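Local coordinates for beta-fructofuranosidase (Arthrobacter, PDB 3WPU), which is a bacterial enzyme of the levansucrase/invertase family, whose members share a five-bladed beta-propeller fold, at residues G236-F241 with N266-R271. Residues are numbered along the deposited sequence; the frame is centred on the assembly and turned at random.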
loop_
_atom_site.group_PDB
_atom_site.type_symbol
_atom_site.label_atom_id
_atom_site.label_comp_id
_atom_site.label_asym_id
_atom_site.label_seq_id
_atom_site.Cartn_x
_atom_site.Cartn_y
_atom_site.Cartn_z
ATOM N N GLY A 236 19.268 8.556 -8.380
ATOM C CA GLY A 236 18.972 9.574 -9.399
ATOM C C GLY A 236 20.091 9.711 -10.440
ATOM O O GLY A 236 19.844 10.035 -11.597
ATOM N N ALA A 237 21.330 9.413 -10.058
ATOM C CA ALA A 237 22.464 9.418 -11.003
ATOM C C ALA A 237 22.349 8.265 -11.998
ATOM O O ALA A 237 22.720 8.392 -13.164
ATOM C CB ALA A 237 23.781 9.333 -10.250
ATOM N N GLN A 238 21.789 7.153 -11.537
ATOM C CA GLN A 238 21.552 5.976 -12.368
ATOM C C GLN A 238 20.314 6.156 -13.239
ATOM O O GLN A 238 20.265 5.670 -14.352
ATOM C CB GLN A 238 21.462 4.735 -11.498
ATOM C CG GLN A 238 22.821 4.324 -10.953
ATOM C CD GLN A 238 22.753 3.314 -9.822
ATOM O OE1 GLN A 238 21.757 3.233 -9.107
ATOM N NE2 GLN A 238 23.808 2.493 -9.682
ATOM N N ASN A 239 19.333 6.899 -12.737
ATOM C CA ASN A 239 18.085 7.131 -13.459
ATOM C C ASN A 239 17.391 8.330 -12.849
ATOM O O ASN A 239 16.956 8.289 -11.714
ATOM C CB ASN A 239 17.198 5.883 -13.338
ATOM C CG ASN A 239 15.792 6.071 -13.864
ATOM O OD1 ASN A 239 15.470 7.057 -14.546
ATOM N ND2 ASN A 239 14.919 5.107 -13.526
ATOM N N GLU A 240 17.230 9.387 -13.634
ATOM C CA GLU A 240 16.632 10.621 -13.184
ATOM C C GLU A 240 15.259 10.433 -12.546
ATOM O O GLU A 240 14.843 11.216 -11.693
ATOM C CB GLU A 240 16.494 11.524 -14.422
ATOM C CG GLU A 240 15.728 12.793 -14.231
ATOM C CD GLU A 240 16.015 13.772 -15.350
ATOM O OE1 GLU A 240 16.364 13.333 -16.471
ATOM O OE2 GLU A 240 15.901 14.982 -15.081
ATOM N N PHE A 241 14.549 9.419 -13.014
ATOM C CA PHE A 241 13.181 9.141 -12.592
ATOM C C PHE A 241 13.078 7.832 -11.840
ATOM O O PHE A 241 12.028 7.170 -11.849
ATOM C CB PHE A 241 12.270 9.151 -13.801
ATOM C CG PHE A 241 12.263 10.471 -14.510
ATOM C CD1 PHE A 241 11.780 11.607 -13.871
ATOM C CD2 PHE A 241 12.782 10.595 -15.791
ATOM C CE1 PHE A 241 11.790 12.844 -14.506
ATOM C CE2 PHE A 241 12.790 11.827 -16.438
ATOM C CZ PHE A 241 12.297 12.951 -15.790
ATOM N N ASN A 266 14.075 0.662 -7.396
ATOM C CA ASN A 266 14.421 0.033 -8.658
ATOM C C ASN A 266 15.731 -0.709 -8.477
ATOM O O ASN A 266 16.541 -0.362 -7.621
ATOM C CB ASN A 266 14.628 1.043 -9.789
ATOM C CG ASN A 266 13.341 1.736 -10.245
ATOM O OD1 ASN A 266 13.373 2.899 -10.605
ATOM N ND2 ASN A 266 12.258 1.045 -10.271
ATOM N N SER A 267 15.938 -1.727 -9.300
ATOM C CA SER A 267 17.218 -2.412 -9.337
ATOM C C SER A 267 18.315 -1.401 -9.676
ATOM O O SER A 267 18.148 -0.515 -10.501
ATOM C CB SER A 267 17.172 -3.532 -10.369
ATOM O OG SER A 267 16.202 -4.495 -10.017
ATOM N N ALA A 268 19.455 -1.562 -9.026
ATOM C CA ALA A 268 20.542 -0.579 -9.068
ATOM C C ALA A 268 21.458 -0.782 -10.281
ATOM O O ALA A 268 22.612 -1.244 -10.182
ATOM C CB ALA A 268 21.331 -0.649 -7.754
ATOM N N MET A 269 20.930 -0.443 -11.439
ATOM C CA MET A 269 21.684 -0.475 -12.687
ATOM C C MET A 269 21.580 0.894 -13.309
ATOM O O MET A 269 20.556 1.559 -13.182
ATOM C CB MET A 269 21.113 -1.523 -13.642
ATOM C CG MET A 269 21.456 -2.946 -13.221
ATOM S SD MET A 269 20.813 -4.243 -14.301
ATOM C CE MET A 269 19.095 -4.342 -13.861
ATOM N N GLN A 270 22.639 1.326 -13.977
ATOM C CA GLN A 270 22.578 2.537 -14.757
ATOM C C GLN A 270 21.521 2.338 -15.823
ATOM O O GLN A 270 21.490 1.289 -16.471
ATOM C CB GLN A 270 23.947 2.791 -15.403
ATOM C CG GLN A 270 24.036 4.080 -16.189
ATOM C CD GLN A 270 23.976 5.323 -15.318
ATOM O OE1 GLN A 270 23.316 6.306 -15.653
ATOM N NE2 GLN A 270 24.649 5.283 -14.201
ATOM N N ARG A 271 20.650 3.329 -16.023
ATOM C CA ARG A 271 19.487 3.158 -16.879
ATOM C C ARG A 271 19.854 2.655 -18.272
ATOM O O ARG A 271 19.238 1.733 -18.805
ATOM C CB ARG A 271 18.731 4.477 -16.998
ATOM C CG ARG A 271 17.559 4.428 -17.948
ATOM C CD ARG A 271 16.814 5.746 -17.891
ATOM N NE ARG A 271 15.576 5.723 -18.663
ATOM C CZ ARG A 271 14.435 5.141 -18.278
ATOM N NH1 ARG A 271 14.341 4.482 -17.117
ATOM N NH2 ARG A 271 13.370 5.218 -19.069
#
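Gln238 and Asn239 meet Ala268 to Arg271 in a polar loop-to-loop contact. It joins two loops of the beta-propeller, one before strand 245-250 and one leaving strand 260-266. One hydrogen bond links 236-241 to 266-271 directly: Arg271 N donates to Gln238 O at 2.9 Å, with an N-H...O angle of 152°.

Gln238 lies along the backbone of 268-270. Its CB rests 3.7 Å from Met269 O. CG is anti to the carbonyl carbon (chi1 -73°), and the chain extended beyond it carries the amide to Ala268, with OE1 4.1 Å from Ala268 CB. Ala268 centres an inverse gamma turn, closed by Met269 N to Ser267 O. The Gln238 amide is held by Thr235 N and Gly230 O.

The extended Arg271 side chain runs beside Asn239. Its CD packs 3.8 Å from Asn239 OD1, with the flat groups 29° apart. Asn239 OD1 accepts from Phe241 N at 3.0 Å, forming an Asx turn, while ND2 bonds Gln234 OE1. Gln234 also bonds Met269 O through NE2 and the backbone of Asn266, which links the loops again.

Asn266 OD1 approaches Asn239 ND2 at 4.0 Å, but it accepts its hydrogen bond from Asn243 N. Ser267 and Met269 pack against neighbouring strands 305-313 and 321-331 of the same sheet.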